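PDB 3DDD: putative Acetyltransferase from Pyrococcus horikoshii, which binds coenzyme A and, as a member of the GNAT family, probably transfers acyl groups to an acceptor that has not been established. Local coordinates for residues E73-G78 with M92-A97; I80-K85 with R117-I122; V146-M151 with E250-F255. All blocks are in the same frame, centred on the assembly; numbering follows the deposited sequence.

Interactions 1 and 2 share strand 73-82, whose residues 73-78 pair with the end of strand 86-94 beside coenzyme A and whose far end meets the end of helix 103-118; their centres lie about 24 Å apart. Interaction 1 belongs to the cofactor site itself, with Val94 N hydrogen-bonded to the pantetheine arm, whereas interactions 2 and 3 lie away from it. Strand 86-94 ties the first two together, since it also runs beside strand 121-126. Interaction 3 sits about 32 Å from interaction 1 and about 31 Å from interaction 2, centre to centre. Its strand 140-149 pairs with strand 258-267, which in turn borders strand 121-126, so beta pairing links the two ends of the molecule.

Interaction 1 (E73-G78 with M92-A97); sequences EPVGMG and MGVKKA. With COA (coenzyme A), chain B.
Met77 and Gly93 form the hydrogen-bonded pair that fastens strand 73-82 to strand 86-94 in an antiparallel hairpin. Met77 N donates to Gly93 O at 2.9 Å, while Gly93 N returns a longer bond of 3.1 Å to Met77 O. Farther along, Lys95 N reaches Val75 O at 2.9 Å in a nearly straight bond of 171°. Between these, Gly76 and Val94 make a non-hydrogen-bonded pair. A beta bulge lies beside it, where Val75 and Gly76 both face Ala68 of strand 65-70, on the other side of strand 73-82.

The ionic part belongs to Lys95. Its chain, extended beyond CG, lays CD and CE along Pro74 O and brings Lys95 NZ to Glu73 OE2 at 2.7 Å, a salt bridge in which OE2 is met from above the carboxylate plane; NZ also gives a weak bond to Pro74 O. A long, flexible lysine suits a place where backbone and carboxylate must be reached at once.

Apolar contact is lighter. Val75 CG1 approaches Val94 CG1 at 4.2 Å, and both side chains rest on Ile103 of helix 103-118. SE of Met92, a selenomethionine, lies 3.9 Å from Gly78 CA; the absence of a side chain at Gly78 leaves room for the selenium.

Coenzyme A joins from the other edge of strand 86-94: Val94 N donates to its O9P at 2.8 Å. Gln99, Arg100, Gly102 and Gly104 belong to the Q/R-x-x-G-x-G/A loop and helix start of the GNAT family; the backbone N of Arg100, Gly102 and Gly104 also binds the cofactor. Gly93 turns its N and O to Met77, and Val94 its N to the cofactor, which sets pantetheine like an added strand beside the hairpin.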
loop_
_atom_site.group_PDB
_atom_site.type_symbol
_atom_site.label_atom_id
_atom_site.label_comp_id
_atom_site.label_asym_id
_atom_site.label_seq_id
_atom_site.Cartn_x
_atom_site.Cartn_y
_atom_site.Cartn_z
ATOM N N GLU A 73 24.893 -6.846 7.757
ATOM C CA GLU A 73 23.869 -7.766 7.267
ATOM C C GLU A 73 22.528 -7.022 7.444
ATOM O O GLU A 73 22.204 -6.558 8.539
ATOM C CB GLU A 73 23.942 -9.102 8.041
ATOM C CG GLU A 73 22.800 -10.118 7.859
ATOM C CD GLU A 73 22.657 -10.693 6.440
ATOM O OE1 GLU A 73 23.575 -10.518 5.607
ATOM O OE2 GLU A 73 21.603 -11.318 6.166
ATOM N N PRO A 74 21.781 -6.841 6.347
ATOM C CA PRO A 74 20.492 -6.199 6.430
ATOM C C PRO A 74 19.465 -7.170 7.003
ATOM O O PRO A 74 19.318 -8.289 6.523
ATOM C CB PRO A 74 20.186 -5.862 4.974
ATOM C CG PRO A 74 20.828 -6.950 4.231
ATOM C CD PRO A 74 22.102 -7.224 4.962
ATOM N N VAL A 75 18.743 -6.733 8.016
ATOM C CA VAL A 75 17.907 -7.638 8.777
ATOM C C VAL A 75 16.425 -7.262 8.726
ATOM O O VAL A 75 15.555 -8.125 8.743
ATOM C CB VAL A 75 18.455 -7.680 10.240
ATOM C CG1 VAL A 75 17.378 -8.112 11.228
ATOM C CG2 VAL A 75 19.664 -8.606 10.279
ATOM N N GLY A 76 16.136 -5.973 8.680
ATOM C CA GLY A 76 14.765 -5.481 8.871
ATOM C C GLY A 76 14.528 -4.110 8.240
ATOM O O GLY A 76 15.450 -3.314 8.095
HETATM N N MSE A 77 13.273 -3.849 7.880
HETATM C CA MSE A 77 12.889 -2.625 7.227
HETATM C C MSE A 77 11.471 -2.253 7.512
HETATM O O MSE A 77 10.650 -3.104 7.904
HETATM C CB MSE A 77 13.019 -2.784 5.712
HETATM C CG MSE A 77 12.006 -3.711 5.105
HETATM SE SE MSE A 77 12.310 -3.791 3.166
HETATM C CE MSE A 77 11.473 -2.129 2.678
ATOM N N GLY A 78 11.161 -0.993 7.224
ATOM C CA GLY A 78 9.778 -0.497 7.243
ATOM C C GLY A 78 9.687 0.890 6.653
ATOM O O GLY A 78 10.711 1.579 6.538
HETATM N N MSE A 92 6.660 -3.363 6.268
HETATM C CA MSE A 92 7.346 -3.957 7.412
HETATM C C MSE A 92 7.792 -5.407 7.117
HETATM O O MSE A 92 7.035 -6.217 6.595
HETATM C CB MSE A 92 6.455 -3.963 8.644
HETATM C CG MSE A 92 6.037 -2.592 9.149
HETATM SE SE MSE A 92 7.402 -1.660 10.140
HETATM C CE MSE A 92 7.679 -2.989 11.550
ATOM N N GLY A 93 9.016 -5.723 7.514
ATOM C CA GLY A 93 9.636 -6.982 7.179
ATOM C C GLY A 93 10.909 -7.182 7.961
ATOM O O GLY A 93 11.767 -6.295 7.991
ATOM N N VAL A 94 11.019 -8.347 8.609
ATOM C CA VAL A 94 12.263 -8.786 9.237
ATOM C C VAL A 94 12.554 -10.176 8.752
ATOM O O VAL A 94 11.664 -11.020 8.695
ATOM C CB VAL A 94 12.144 -8.724 10.748
ATOM C CG1 VAL A 94 13.357 -9.402 11.474
ATOM C CG2 VAL A 94 11.978 -7.230 11.159
ATOM N N LYS A 95 13.810 -10.405 8.376
ATOM C CA LYS A 95 14.232 -11.675 7.808
ATOM C C LYS A 95 13.927 -12.767 8.806
ATOM O O LYS A 95 14.123 -12.572 9.985
ATOM C CB LYS A 95 15.724 -11.639 7.494
ATOM C CG LYS A 95 16.088 -10.956 6.174
ATOM C CD LYS A 95 17.597 -11.004 6.005
ATOM C CE LYS A 95 18.047 -10.640 4.604
ATOM N NZ LYS A 95 19.510 -10.743 4.548
ATOM N N LYS A 96 13.443 -13.913 8.333
ATOM C CA LYS A 96 12.904 -14.960 9.219
ATOM C C LYS A 96 13.861 -15.379 10.318
ATOM O O LYS A 96 13.416 -15.628 11.429
ATOM C CB LYS A 96 12.423 -16.197 8.433
ATOM C CG LYS A 96 11.122 -15.942 7.625
ATOM C CD LYS A 96 10.596 -17.175 6.909
ATOM C CE LYS A 96 11.512 -17.589 5.748
ATOM N NZ LYS A 96 11.432 -16.665 4.563
ATOM N N ALA A 97 15.163 -15.412 10.032
ATOM C CA ALA A 97 16.177 -15.798 11.034
ATOM C C ALA A 97 16.260 -14.824 12.210
ATOM O O ALA A 97 16.846 -15.123 13.250
ATOM C CB ALA A 97 17.575 -15.946 10.379
HETATM N N1A COA B . 2.714 -14.601 14.696
HETATM C C2A COA B . 1.921 -13.809 15.489
HETATM N N3A COA B . 2.423 -12.623 15.982
HETATM C C4A COA B . 3.704 -12.271 15.666
HETATM C C5A COA B . 4.508 -13.042 14.857
HETATM C C6A COA B . 3.999 -14.225 14.378
HETATM N N6A COA B . 4.874 -15.082 13.900
HETATM N N7A COA B . 5.718 -12.457 14.705
HETATM C C8A COA B . 5.673 -11.298 15.393
HETATM N N9A COA B . 4.432 -11.179 15.982
HETATM C C1B COA B . 3.868 -10.023 16.699
HETATM C C2B COA B . 3.689 -10.349 18.177
HETATM O O2B COA B . 2.639 -9.640 18.764
HETATM C C3B COA B . 4.988 -9.851 18.748
HETATM O O3B COA B . 4.868 -9.632 20.112
HETATM P P3B COA B . 5.146 -10.799 21.182
HETATM O O7A COA B . 5.254 -10.165 22.564
HETATM O O8A COA B . 6.462 -11.430 20.832
HETATM O O9A COA B . 3.926 -11.655 21.245
HETATM C C4B COA B . 5.138 -8.581 17.948
HETATM O O4B COA B . 4.808 -8.982 16.638
HETATM C C5B COA B . 6.508 -7.941 18.000
HETATM O O5B COA B . 7.473 -8.908 17.759
HETATM P P1A COA B . 8.830 -8.463 17.053
HETATM O O1A COA B . 9.919 -9.419 17.464
HETATM O O2A COA B . 9.218 -7.042 17.362
HETATM O O3A COA B . 8.403 -8.604 15.514
HETATM P P2A COA B . 9.424 -9.061 14.364
HETATM O O4A COA B . 10.829 -8.586 14.479
HETATM O O5A COA B . 9.352 -10.570 14.211
HETATM O O6A COA B . 8.706 -8.459 13.040
HETATM C CBP COA B . 6.821 -8.628 11.397
HETATM C CCP COA B . 7.314 -8.645 12.863
HETATM C CDP COA B . 7.570 -7.513 10.667
HETATM C CEP COA B . 5.323 -8.289 11.444
HETATM C CAP COA B . 6.814 -9.986 10.663
HETATM O OAP COA B . 7.368 -11.022 11.407
HETATM C C9P COA B . 7.339 -10.033 9.245
HETATM O O9P COA B . 8.501 -9.464 8.807
HETATM N N8P COA B . 6.640 -10.676 8.337
HETATM C C7P COA B . 6.452 -10.030 7.068
HETATM C C6P COA B . 5.105 -10.314 6.466
HETATM C C5P COA B . 4.001 -10.185 7.458
HETATM O O5P COA B . 3.263 -11.197 7.568
HETATM N N4P COA B . 3.887 -9.024 8.166
HETATM C C3P COA B . 4.109 -7.629 7.717
HETATM C C2P COA B . 2.884 -6.826 7.186
HETATM S S1P COA B . 1.663 -6.145 8.378
#

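Interaction 2 (I80-K85 with R117-I122). With EDO (1,2-ethanediol), chain E.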
loop_
_atom_site.group_PDB
_atom_site.type_symbol
_atom_site.label_atom_id
_atom_site.label_comp_id
_atom_site.label_asym_id
_atom_site.label_seq_id
_atom_site.Cartn_x
_atom_site.Cartn_y
_atom_site.Cartn_z
ATOM N N ILE A 80 7.211 4.681 6.062
ATOM C CA ILE A 80 6.124 5.608 6.357
ATOM C C ILE A 80 5.941 6.483 5.103
ATOM O O ILE A 80 6.922 6.863 4.448
ATOM C CB ILE A 80 6.373 6.414 7.670
ATOM C CG1 ILE A 80 5.116 7.176 8.057
ATOM C CG2 ILE A 80 7.597 7.338 7.598
ATOM C CD1 ILE A 80 5.114 7.655 9.418
ATOM N N PHE A 81 4.689 6.675 4.711
ATOM C CA PHE A 81 4.324 7.497 3.564
ATOM C C PHE A 81 3.370 8.593 4.042
ATOM O O PHE A 81 2.315 8.302 4.586
ATOM C CB PHE A 81 3.684 6.635 2.455
ATOM C CG PHE A 81 4.562 5.490 2.005
ATOM C CD1 PHE A 81 5.618 5.710 1.144
ATOM C CD2 PHE A 81 4.348 4.199 2.472
ATOM C CE1 PHE A 81 6.446 4.666 0.756
ATOM C CE2 PHE A 81 5.144 3.156 2.074
ATOM C CZ PHE A 81 6.192 3.376 1.218
ATOM N N PHE A 82 3.778 9.845 3.861
ATOM C CA PHE A 82 2.994 11.008 4.299
ATOM C C PHE A 82 2.074 11.605 3.260
ATOM O O PHE A 82 2.466 11.855 2.124
ATOM C CB PHE A 82 3.917 12.130 4.777
ATOM C CG PHE A 82 4.577 11.824 6.060
ATOM C CD1 PHE A 82 3.885 11.954 7.239
ATOM C CD2 PHE A 82 5.875 11.338 6.077
ATOM C CE1 PHE A 82 4.485 11.617 8.434
ATOM C CE2 PHE A 82 6.480 11.010 7.240
ATOM C CZ PHE A 82 5.796 11.152 8.430
ATOM N N TYR A 83 0.847 11.835 3.677
ATOM C CA TYR A 83 -0.089 12.683 2.947
ATOM C C TYR A 83 -0.359 13.931 3.833
ATOM O O TYR A 83 0.439 14.251 4.740
ATOM C CB TYR A 83 -1.345 11.876 2.610
ATOM C CG TYR A 83 -1.005 10.537 2.040
ATOM C CD1 TYR A 83 -0.347 10.438 0.824
ATOM C CD2 TYR A 83 -1.285 9.359 2.739
ATOM C CE1 TYR A 83 -0.001 9.220 0.303
ATOM C CE2 TYR A 83 -0.956 8.118 2.216
ATOM C CZ TYR A 83 -0.306 8.052 1.000
ATOM O OH TYR A 83 0.046 6.838 0.482
ATOM N N ASN A 84 -1.461 14.627 3.605
ATOM C CA ASN A 84 -1.658 15.933 4.256
ATOM C C ASN A 84 -2.108 15.785 5.689
ATOM O O ASN A 84 -1.705 16.552 6.546
ATOM C CB ASN A 84 -2.674 16.795 3.488
ATOM C CG ASN A 84 -2.252 17.080 2.049
ATOM O OD1 ASN A 84 -1.100 16.895 1.686
ATOM N ND2 ASN A 84 -3.190 17.537 1.231
ATOM N N LYS A 85 -2.940 14.787 5.939
ATOM C CA LYS A 85 -3.619 14.634 7.219
ATOM C C LYS A 85 -3.241 13.349 7.915
ATOM O O LYS A 85 -3.502 13.183 9.099
ATOM C CB LYS A 85 -5.115 14.580 6.973
ATOM C CG LYS A 85 -5.732 15.858 6.366
ATOM C CD LYS A 85 -7.270 15.764 6.371
ATOM C CE LYS A 85 -7.900 16.761 5.390
ATOM N NZ LYS A 85 -7.646 16.315 3.979
ATOM N N ARG A 117 5.450 13.715 14.746
ATOM C CA ARG A 117 5.877 15.104 14.605
ATOM C C ARG A 117 5.136 15.808 13.490
ATOM O O ARG A 117 5.050 17.028 13.503
ATOM C CB ARG A 117 7.322 15.192 14.161
ATOM C CG ARG A 117 8.400 15.131 15.164
ATOM C CD ARG A 117 9.711 14.971 14.377
ATOM N NE ARG A 117 10.589 14.215 15.209
ATOM C CZ ARG A 117 11.448 13.309 14.800
ATOM N NH1 ARG A 117 11.615 13.045 13.521
ATOM N NH2 ARG A 117 12.165 12.688 15.725
ATOM N N LYS A 118 4.712 15.057 12.467
ATOM C CA LYS A 118 4.136 15.668 11.272
ATOM C C LYS A 118 2.606 15.560 11.148
ATOM O O LYS A 118 1.946 16.515 10.713
ATOM C CB LYS A 118 4.829 15.162 10.008
ATOM C CG LYS A 118 4.749 16.217 8.869
ATOM C CD LYS A 118 5.164 15.683 7.487
ATOM C CE LYS A 118 6.607 15.190 7.428
ATOM N NZ LYS A 118 7.053 15.099 5.997
ATOM N N VAL A 119 2.036 14.433 11.554
ATOM C CA VAL A 119 0.599 14.206 11.400
ATOM C C VAL A 119 -0.053 13.648 12.646
ATOM O O VAL A 119 0.615 13.063 13.486
ATOM C CB VAL A 119 0.283 13.241 10.217
ATOM C CG1 VAL A 119 0.758 13.833 8.907
ATOM C CG2 VAL A 119 0.879 11.849 10.447
ATOM N N ASP A 120 -1.380 13.788 12.722
ATOM C CA ASP A 120 -2.149 13.325 13.872
ATOM C C ASP A 120 -2.880 11.995 13.679
ATOM O O ASP A 120 -3.474 11.456 14.615
ATOM C CB ASP A 120 -3.141 14.413 14.291
ATOM C CG ASP A 120 -2.441 15.671 14.820
ATOM O OD1 ASP A 120 -1.289 15.600 15.324
ATOM O OD2 ASP A 120 -3.055 16.736 14.717
ATOM N N THR A 121 -2.826 11.450 12.488
ATOM C CA THR A 121 -3.382 10.129 12.259
ATOM C C THR A 121 -2.388 9.287 11.495
ATOM O O THR A 121 -1.820 9.736 10.516
ATOM C CB THR A 121 -4.707 10.221 11.538
ATOM O OG1 THR A 121 -5.618 10.859 12.431
ATOM C CG2 THR A 121 -5.244 8.805 11.154
ATOM N N ILE A 122 -2.156 8.071 11.980
ATOM C CA ILE A 122 -1.330 7.107 11.266
ATOM C C ILE A 122 -2.165 5.858 11.067
ATOM O O ILE A 122 -2.815 5.385 11.986
ATOM C CB ILE A 122 0.011 6.818 12.007
ATOM C CG1 ILE A 122 0.913 8.064 11.973
ATOM C CG2 ILE A 122 0.747 5.658 11.371
ATOM C CD1 ILE A 122 2.040 8.042 12.976
HETATM C C1 EDO E . 0.014 10.218 15.111
HETATM O O1 EDO E . 0.332 11.362 15.899
HETATM C C2 EDO E . -0.614 9.175 16.018
HETATM O O2 EDO E . -1.732 9.725 16.722
HETATM O O HOH W 1 -2.572 15.828 11.046
#
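Lys118 lays its side chain over one face of the Phe82 ring, and the contact can be followed along its length. Lys118 CB touches the rim first, 3.9 Å from Phe82 CE1. Lys118 CD comes next, 4.0 Å from Phe82 CD1. A turn about the CG-CD bond (chi3 -61°) then carries Lys118 CE over the middle of the Phe82 ring, 4.0 Å from its centroid and only 3° off the normal, an almost vertical CH-pi contact. At the tip, Lys118 NZ stands 4.3 Å from the Phe82 ring centroid, still above the face, in a cation-pi interaction. Lysine suits this exposed spot because its methylenes can cover an aromatic ring while the ammonium stays at the surface.

Phe82 closes strand 73-82, and Lys118 lies at the C-terminal end of helix 103-118, the helix of the beta-alpha-beta crossover that in the GNAT fold joins two parallel strands, here 86-94 and 121-126. Ile114 of that helix and Ala87 also touch Phe82, as befits a buried phenylalanine between helix and sheet.

Val119, just past the helix, meets the ring at its edge: Val119 CG1 lies 4.0 Å from Phe82 CD1, near the ring plane. Its branched CB also packs against Lys85 O. A water accepts from Asp120 N at 2.9 Å and gives a weak bond to Lys85 O. Val119 O takes a bond from O1 of an ethanediol at 3.0 Å, probably a guest from the crystallisation liquor.

Interaction 3 (V146-M151 with E250-F255); sequences VRYELM and ELIKIF
Leu150 lies aslant to Phe255: Leu150 CB is 3.9 Å from Phe255 CB, while Leu150 CD1 hangs over one face of the ring, nearer the rim than the centre. Against Ile252 it crosses at about a right angle, bringing Leu150 CD2 within 4.1 Å of Ile252 CB. Leucine fits here because its branched end lets CD1 lie over the Phe255 ring while CD2 fits between Ile252 and Phe255 CB. Phe255 extends the apolar layer: its ring meets that of Phe232 and its side chain touches Leu228 of helix 221-233.

Ile252 is modelled in two conformers, and its contact with Tyr148 holds for the one described here. In this copy the two side chains cross at about a right angle, and Ile252 CD1 stands over one face of the Tyr148 ring, 3.7 Å from the centroid and 25° off the normal, a CH-pi contact offset toward Tyr148 CG. In this conformer CG1 sits between the backbone N and the carbonyl carbon (chi1 63°), which sends the ethyl arm to the strand. With an alanine in place of Tyr148, this methyl would probably lose the flat surface it rests on, leaving a gap between helix and strand.

One polar bond fixes the backbones just beyond the strand: Met151 N donates to Phe255 O at 3.1 Å.

Strand 140-149 lies between strands 238-242 and 258-267, antiparallel to both, and helix 246-252 with the loop after it connects those two flanking strands. A helix packed by aliphatic and aromatic side chains onto a sheet in this way is the layered alpha/beta architecture of GNAT domains.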
loop_
_atom_site.group_PDB
_atom_site.type_symbol
_atom_site.label_atom_id
_atom_site.label_comp_id
_atom_site.label_asym_id
_atom_site.label_seq_id
_atom_site.Cartn_x
_atom_site.Cartn_y
_atom_site.Cartn_z
ATOM N N VAL A 146 -9.463 -6.778 1.749
ATOM C CA VAL A 146 -9.382 -8.172 1.251
ATOM C C VAL A 146 -8.879 -8.251 -0.192
ATOM O O VAL A 146 -9.450 -7.645 -1.099
ATOM C CB VAL A 146 -10.733 -8.882 1.398
ATOM C CG1 VAL A 146 -10.640 -10.331 0.983
ATOM C CG2 VAL A 146 -11.201 -8.793 2.849
ATOM N N ARG A 147 -7.796 -8.998 -0.382
ATOM C CA ARG A 147 -7.125 -9.154 -1.668
ATOM C C ARG A 147 -7.771 -10.331 -2.412
ATOM O O ARG A 147 -7.783 -11.457 -1.901
ATOM C CB ARG A 147 -5.621 -9.395 -1.428
ATOM C CG ARG A 147 -4.704 -9.422 -2.675
ATOM C CD ARG A 147 -3.216 -9.688 -2.279
ATOM N NE ARG A 147 -2.362 -8.484 -2.195
ATOM C CZ ARG A 147 -1.298 -8.332 -1.388
ATOM N NH1 ARG A 147 -0.915 -9.291 -0.527
ATOM N NH2 ARG A 147 -0.616 -7.187 -1.421
ATOM N N TYR A 148 -8.329 -10.049 -3.595
ATOM C CA TYR A 148 -9.002 -11.044 -4.428
ATOM C C TYR A 148 -8.267 -11.161 -5.730
ATOM O O TYR A 148 -7.775 -10.168 -6.239
ATOM C CB TYR A 148 -10.453 -10.639 -4.730
ATOM C CG TYR A 148 -11.384 -10.888 -3.565
ATOM C CD1 TYR A 148 -11.855 -12.166 -3.293
ATOM C CD2 TYR A 148 -11.769 -9.853 -2.717
ATOM C CE1 TYR A 148 -12.708 -12.410 -2.236
ATOM C CE2 TYR A 148 -12.629 -10.079 -1.657
ATOM C CZ TYR A 148 -13.094 -11.361 -1.421
ATOM O OH TYR A 148 -13.925 -11.592 -0.358
ATOM N N GLU A 149 -8.198 -12.378 -6.263
ATOM C CA GLU A 149 -7.668 -12.600 -7.588
ATOM C C GLU A 149 -8.876 -12.879 -8.467
ATOM O O GLU A 149 -9.748 -13.660 -8.092
ATOM C CB GLU A 149 -6.705 -13.793 -7.626
ATOM C CG GLU A 149 -5.970 -13.911 -8.920
ATOM C CD GLU A 149 -5.156 -15.199 -9.052
ATOM O OE1 GLU A 149 -4.550 -15.655 -8.069
ATOM O OE2 GLU A 149 -5.133 -15.761 -10.153
ATOM N N LEU A 150 -8.897 -12.245 -9.634
ATOM C CA LEU A 150 -10.018 -12.269 -10.557
ATOM C C LEU A 150 -9.672 -13.349 -11.589
ATOM O O LEU A 150 -8.634 -13.271 -12.226
ATOM C CB LEU A 150 -10.163 -10.886 -11.238
ATOM C CG LEU A 150 -10.273 -9.610 -10.380
ATOM C CD1 LEU A 150 -10.321 -8.324 -11.224
ATOM C CD2 LEU A 150 -11.458 -9.670 -9.443
HETATM N N MSE A 151 -10.499 -14.378 -11.689
HETATM C CA MSE A 151 -10.092 -15.614 -12.360
HETATM C C MSE A 151 -10.565 -15.708 -13.800
HETATM O O MSE A 151 -9.825 -16.198 -14.635
HETATM C CB MSE A 151 -10.591 -16.847 -11.600
HETATM C CG MSE A 151 -10.102 -16.972 -10.136
HETATM SE SE MSE A 151 -8.211 -16.614 -9.852
HETATM C CE MSE A 151 -7.507 -18.133 -10.874
ATOM N N GLU A 250 -19.866 -7.510 -4.322
ATOM C CA GLU A 250 -20.838 -7.962 -5.326
ATOM C C GLU A 250 -20.312 -7.738 -6.735
ATOM O O GLU A 250 -20.546 -8.536 -7.607
ATOM C CB GLU A 250 -22.170 -7.221 -5.157
ATOM C CG GLU A 250 -23.310 -7.725 -6.058
ATOM C CD GLU A 250 -23.740 -9.182 -5.764
ATOM O OE1 GLU A 250 -23.497 -9.694 -4.633
ATOM O OE2 GLU A 250 -24.334 -9.802 -6.679
ATOM N N LEU A 251 -19.613 -6.625 -6.931
ATOM C CA LEU A 251 -19.057 -6.223 -8.220
ATOM C C LEU A 251 -18.125 -7.297 -8.768
ATOM O O LEU A 251 -18.193 -7.673 -9.933
ATOM C CB LEU A 251 -18.266 -4.897 -8.045
ATOM C CG LEU A 251 -17.550 -4.307 -9.281
ATOM C CD1 LEU A 251 -18.481 -3.426 -10.093
ATOM C CD2 LEU A 251 -16.284 -3.526 -8.876
ATOM N N ILE A 252 -17.228 -7.795 -7.933
ATOM C CA ILE A 252 -16.173 -8.687 -8.430
ATOM C C ILE A 252 -16.642 -10.120 -8.671
ATOM O O ILE A 252 -15.945 -10.891 -9.326
ATOM C CB ILE A 252 -14.921 -8.646 -7.536
ATOM C CG1 ILE A 252 -15.227 -9.140 -6.114
ATOM C CG2 ILE A 252 -14.373 -7.218 -7.517
ATOM C CD1 ILE A 252 -14.000 -9.661 -5.387
ATOM N N LYS A 253 -17.839 -10.458 -8.188
ATOM C CA LYS A 253 -18.357 -11.810 -8.310
ATOM C C LYS A 253 -18.427 -12.312 -9.736
ATOM O O LYS A 253 -18.243 -13.498 -9.961
ATOM C CB LYS A 253 -19.730 -11.926 -7.636
ATOM C CG LYS A 253 -19.638 -11.935 -6.101
ATOM C CD LYS A 253 -21.046 -12.013 -5.397
ATOM C CE LYS A 253 -20.896 -12.160 -3.861
ATOM N NZ LYS A 253 -22.142 -11.787 -3.137
ATOM N N ILE A 254 -18.659 -11.435 -10.703
ATOM C CA ILE A 254 -18.731 -11.901 -12.110
ATOM C C ILE A 254 -17.372 -12.401 -12.645
ATOM O O ILE A 254 -17.303 -13.024 -13.708
ATOM C CB ILE A 254 -19.320 -10.825 -13.078
ATOM C CG1 ILE A 254 -18.545 -9.500 -12.973
ATOM C CG2 ILE A 254 -20.788 -10.621 -12.777
ATOM C CD1 ILE A 254 -18.921 -8.495 -14.024
ATOM N N PHE A 255 -16.301 -12.122 -11.910
ATOM C CA PHE A 255 -14.968 -12.600 -12.269
ATOM C C PHE A 255 -14.655 -13.935 -11.572
ATOM O O PHE A 255 -13.565 -14.453 -11.687
ATOM C CB PHE A 255 -13.917 -11.546 -11.894
ATOM C CG PHE A 255 -14.036 -10.254 -12.669
ATOM C CD1 PHE A 255 -14.842 -9.225 -12.224
ATOM C CD2 PHE A 255 -13.289 -10.056 -13.820
ATOM C CE1 PHE A 255 -14.933 -8.029 -12.930
ATOM C CE2 PHE A 255 -13.369 -8.875 -14.546
ATOM C CZ PHE A 255 -14.201 -7.855 -14.099
#